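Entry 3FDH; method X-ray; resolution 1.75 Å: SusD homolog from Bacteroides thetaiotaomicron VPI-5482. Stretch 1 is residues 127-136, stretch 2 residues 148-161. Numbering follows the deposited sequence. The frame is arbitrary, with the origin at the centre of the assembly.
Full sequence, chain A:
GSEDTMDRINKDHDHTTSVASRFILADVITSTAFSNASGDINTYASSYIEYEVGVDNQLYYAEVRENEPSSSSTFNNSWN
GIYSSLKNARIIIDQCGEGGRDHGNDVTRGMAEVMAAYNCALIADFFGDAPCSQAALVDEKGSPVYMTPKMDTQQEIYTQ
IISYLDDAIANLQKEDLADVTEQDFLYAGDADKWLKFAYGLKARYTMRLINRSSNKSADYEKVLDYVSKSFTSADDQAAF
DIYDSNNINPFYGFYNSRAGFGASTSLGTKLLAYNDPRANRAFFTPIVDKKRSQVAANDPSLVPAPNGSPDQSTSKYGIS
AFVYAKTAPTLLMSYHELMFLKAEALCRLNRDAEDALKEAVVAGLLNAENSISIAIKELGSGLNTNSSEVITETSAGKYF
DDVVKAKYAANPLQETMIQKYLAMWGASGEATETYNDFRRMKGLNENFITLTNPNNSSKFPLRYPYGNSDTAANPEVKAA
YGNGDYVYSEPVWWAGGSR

Stretch 1 (127-136) FGDAPCSQAA
Stretch 2 148-161: TPKMDTQQEIYTQI

The two stretches run antiparallel, meeting as short, extended segments rather than as a full sheet. Stretch 1 leaves a helix at Gly128, whose phi/psi of 84/-135 includes a positive phi that glycine adopts readily, and then extends through Asp129 (-63/140), Ala130 (-176/158) and Pro131 (-61/144). Stretch 2 is extended from Pro149 (-55/142) to Thr153 (-74/158) and turns into a helix from Gln154 onward, with phi/psi near -65/-38. Nearest CA pairs fix the register: Asp129 CA to Thr153 CA is 4.5 Å, Pro131 CA to Met151 CA is 4.1 Å, and Gln134 CA to Pro149 CA is 4.9 Å.

Ala130 and Asp152 form a bridge with two backbone hydrogen bonds, Ala130 N to Asp152 O at 2.9 Å and Asp152 N to Ala130 O at 2.8 Å. Pro131, which has no amide hydrogen, costs no cross-strand bond in a non-hydrogen-bonded position; Pro131 CA lies 3.3 Å from Lys150 O, a CA-H...O contact. Cys132 (-158/-69) then bends the chain, and Ala135 N bonds to Cys132 O at 3.0 Å.

Asp152 (chi1 m, -73°; chi2 0°) is the polar hub, its carboxylate offering several acceptor positions. Asp152 OD2 accepts from Ser133 N at 2.9 Å and from Gln160 NE2 at 2.8 Å. Asp152 OD1 accepts from Ser133 OG at 2.9 Å, with Ser133 in the p rotamer, and from Lys150 NZ at 2.8 Å in a salt bridge. The Lys150 side chain (p, t, t, p) brings NZ to the carboxylate of Asp152, two residues on. Water 1 donates to Asp152 OD1 (2.8 Å) and Lys150 O (2.6 Å) and accepts from Cys132 N (3.0 Å) and Gln134 N (2.9 Å), joining the bend to stretch 2.

At the helix start, Asp129 (m, -71°) accepts from Gln154 N through OD1 at 2.9 Å, satisfying an amide in the helix's first turn. Thr153 (p) is the N-cap: its OG1 accepts from Glu156 N at 2.9 Å, while Thr153 N donates to Glu156 OE1 at 3.0 Å. At the other end, Gln134 (m, t, chi3 -2°) accepts from Lys150 N through OE1 at 3.1 Å, the amide side chain acting as a backbone surrogate.

Apolar contacts add to these bonds. Ile157 (m, t), pointing toward stretch 1, places CG1 3.9 Å from Cys132 CB and CD1 4.3 Å from Ala130 CB, a light contact with the alanine methyl. Pro131 CB packs 4.0 Å from Pro149 CB, and Pro131 CD lies 3.6 Å from CG of selenomethionine Met151 (m, t, p).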

# COMPACT_ATOMS: atom_id res chain seq x y z
N PHE A 127 9.51 9.76 0.24
CA PHE A 127 10.46 10.77 0.66
C PHE A 127 10.85 11.80 -0.38
O PHE A 127 11.37 12.85 -0.05
CB PHE A 127 11.70 10.09 1.26
CG PHE A 127 11.36 9.23 2.42
CD1 PHE A 127 11.23 9.77 3.67
CD2 PHE A 127 11.15 7.87 2.26
CE1 PHE A 127 10.90 8.99 4.74
CE2 PHE A 127 10.81 7.08 3.31
CZ PHE A 127 10.67 7.63 4.56
N GLY A 128 10.53 11.50 -1.63
CA GLY A 128 10.84 12.38 -2.75
C GLY A 128 12.25 12.15 -3.21
O GLY A 128 12.69 11.01 -3.35
N ASP A 129 12.93 13.27 -3.44
CA ASP A 129 14.34 13.26 -3.80
C ASP A 129 15.08 12.64 -2.62
O ASP A 129 14.80 12.97 -1.45
CB ASP A 129 14.89 14.64 -4.02
CG ASP A 129 14.37 15.29 -5.30
OD1 ASP A 129 13.39 14.81 -5.91
OD2 ASP A 129 14.98 16.29 -5.67
N ALA A 130 16.07 11.81 -2.93
CA ALA A 130 16.71 11.02 -1.88
C ALA A 130 17.89 10.21 -2.41
O ALA A 130 18.00 9.99 -3.62
CB ALA A 130 15.62 10.03 -1.27
N PRO A 131 18.82 9.81 -1.52
CA PRO A 131 19.93 9.00 -2.01
C PRO A 131 19.42 7.71 -2.58
O PRO A 131 18.42 7.16 -2.11
CB PRO A 131 20.77 8.74 -0.75
CG PRO A 131 20.44 9.89 0.20
CD PRO A 131 19.01 10.28 -0.13
N CYS A 132 20.07 7.24 -3.63
CA CYS A 132 19.69 5.97 -4.25
C CYS A 132 20.84 5.35 -5.05
O CYS A 132 21.43 4.35 -4.66
CB CYS A 132 18.48 6.18 -5.13
SG CYS A 132 17.78 4.65 -5.81
N SER A 133 21.16 6.01 -6.14
CA SER A 133 22.23 5.56 -7.03
C SER A 133 23.56 5.41 -6.31
O SER A 133 24.40 4.59 -6.69
CB SER A 133 22.40 6.54 -8.21
OG SER A 133 22.99 7.78 -7.82
N GLN A 134 23.75 6.18 -5.25
CA GLN A 134 25.01 6.17 -4.50
C GLN A 134 24.88 5.52 -3.14
O GLN A 134 25.86 5.31 -2.45
CB GLN A 134 25.60 7.57 -4.39
CG GLN A 134 25.99 8.09 -5.76
CD GLN A 134 26.75 9.40 -5.72
OE1 GLN A 134 26.96 9.98 -4.66
NE2 GLN A 134 27.16 9.87 -6.90
N ALA A 135 23.65 5.21 -2.76
CA ALA A 135 23.42 4.52 -1.49
C ALA A 135 23.50 3.04 -1.79
O ALA A 135 22.96 2.59 -2.80
CB ALA A 135 22.05 4.88 -0.93
N ALA A 136 24.18 2.29 -0.94
CA ALA A 136 24.35 0.81 -1.12
C ALA A 136 25.59 0.45 -1.96
O ALA A 136 26.68 0.13 -1.44
CB ALA A 136 23.05 0.16 -1.72
N THR A 148 29.37 10.12 1.31
CA THR A 148 28.04 10.54 1.76
C THR A 148 27.29 10.64 0.44
O THR A 148 27.56 11.55 -0.36
CB THR A 148 28.06 11.87 2.49
OG1 THR A 148 28.85 12.81 1.76
CG2 THR A 148 28.66 11.69 3.88
N PRO A 149 26.41 9.68 0.16
CA PRO A 149 25.69 9.64 -1.11
C PRO A 149 24.91 10.88 -1.42
O PRO A 149 24.33 11.52 -0.54
CB PRO A 149 24.72 8.48 -0.92
CG PRO A 149 25.41 7.58 -0.00
CD PRO A 149 26.20 8.45 0.93
N LYS A 150 24.93 11.21 -2.70
CA LYS A 150 24.19 12.36 -3.17
C LYS A 150 22.74 12.00 -3.19
O LYS A 150 22.36 10.83 -3.25
CB LYS A 150 24.59 12.80 -4.59
CG LYS A 150 24.14 11.87 -5.71
CD LYS A 150 24.57 12.39 -7.08
CE LYS A 150 23.95 11.62 -8.25
NZ LYS A 150 22.47 11.85 -8.40
N MSE A 151 21.93 13.03 -3.15
CA MSE A 151 20.52 12.84 -3.34
C MSE A 151 20.23 12.81 -4.84
O MSE A 151 20.76 13.57 -5.63
CB MSE A 151 19.72 13.90 -2.59
CG MSE A 151 19.67 13.68 -1.04
SE MSE A 151 18.86 15.23 -0.41
CE MSE A 151 17.02 14.67 -0.71
N ASP A 152 19.47 11.80 -5.23
CA ASP A 152 18.99 11.65 -6.61
C ASP A 152 17.65 12.34 -6.64
O ASP A 152 16.94 12.40 -5.62
CB ASP A 152 18.70 10.18 -6.98
CG ASP A 152 19.94 9.34 -7.16
OD1 ASP A 152 21.08 9.85 -7.02
OD2 ASP A 152 19.76 8.13 -7.44
N THR A 153 17.28 12.86 -7.80
CA THR A 153 15.95 13.44 -7.95
C THR A 153 15.00 12.28 -8.01
O THR A 153 15.40 11.17 -8.36
CB THR A 153 15.77 14.24 -9.24
OG1 THR A 153 15.90 13.37 -10.38
CG2 THR A 153 16.77 15.41 -9.30
N GLN A 154 13.75 12.56 -7.69
CA GLN A 154 12.73 11.51 -7.70
C GLN A 154 12.62 10.95 -9.11
O GLN A 154 12.37 9.75 -9.33
CB GLN A 154 11.38 12.05 -7.25
CG GLN A 154 10.38 10.97 -6.89
CD GLN A 154 9.00 11.46 -6.86
OE1 GLN A 154 8.55 12.14 -7.79
NE2 GLN A 154 8.26 11.08 -5.80
N GLN A 155 12.83 11.83 -10.08
CA GLN A 155 12.75 11.42 -11.48
C GLN A 155 13.89 10.42 -11.78
O GLN A 155 13.68 9.41 -12.43
CB GLN A 155 12.76 12.60 -12.44
CG GLN A 155 12.60 12.20 -13.90
CD GLN A 155 12.71 13.41 -14.84
OE1 GLN A 155 13.17 14.50 -14.45
NE2 GLN A 155 12.31 13.22 -16.09
N GLU A 156 15.07 10.72 -11.27
CA GLU A 156 16.22 9.83 -11.44
C GLU A 156 15.97 8.48 -10.80
O GLU A 156 16.38 7.46 -11.31
CB GLU A 156 17.50 10.44 -10.89
CG GLU A 156 18.03 11.52 -11.78
CD GLU A 156 19.13 12.35 -11.18
OE1 GLU A 156 19.26 12.41 -9.94
OE2 GLU A 156 19.83 12.99 -11.97
N ILE A 157 15.26 8.49 -9.68
CA ILE A 157 15.00 7.24 -8.95
C ILE A 157 14.05 6.42 -9.81
O ILE A 157 14.23 5.22 -10.00
CB ILE A 157 14.46 7.48 -7.51
CG1 ILE A 157 15.49 8.21 -6.64
CG2 ILE A 157 14.07 6.09 -6.87
CD1 ILE A 157 14.97 8.64 -5.26
N TYR A 158 13.03 7.08 -10.37
CA TYR A 158 12.05 6.39 -11.22
C TYR A 158 12.69 5.79 -12.48
O TYR A 158 12.32 4.69 -12.93
CB TYR A 158 10.79 7.20 -11.53
CG TYR A 158 9.67 6.79 -10.55
CD1 TYR A 158 9.53 7.39 -9.33
CD2 TYR A 158 8.86 5.74 -10.84
CE1 TYR A 158 8.56 6.98 -8.45
CE2 TYR A 158 7.90 5.30 -9.96
CZ TYR A 158 7.74 5.93 -8.76
OH TYR A 158 6.76 5.50 -7.91
N THR A 159 13.69 6.47 -13.03
CA THR A 159 14.39 5.92 -14.17
C THR A 159 15.05 4.60 -13.74
O THR A 159 15.06 3.64 -14.48
CB THR A 159 15.45 6.87 -14.71
OG1 THR A 159 14.79 8.02 -15.25
CG2 THR A 159 16.27 6.19 -15.80
N GLN A 160 15.57 4.58 -12.52
CA GLN A 160 16.26 3.40 -11.98
C GLN A 160 15.27 2.29 -11.71
O GLN A 160 15.52 1.12 -11.93
CB GLN A 160 17.04 3.72 -10.71
CG GLN A 160 18.18 4.68 -10.95
CD GLN A 160 18.85 5.18 -9.67
OE1 GLN A 160 19.56 4.44 -8.98
NE2 GLN A 160 18.69 6.47 -9.40
N ILE A 161 14.09 2.71 -11.30
CA ILE A 161 13.01 1.77 -11.00
C ILE A 161 12.59 1.01 -12.25
O ILE A 161 12.52 -0.24 -12.28
CB ILE A 161 11.81 2.49 -10.39
CG1 ILE A 161 12.17 2.97 -8.98
CG2 ILE A 161 10.59 1.60 -10.35
CD1 ILE A 161 11.20 3.98 -8.37
O HOH W 1 22.37 8.74 -4.82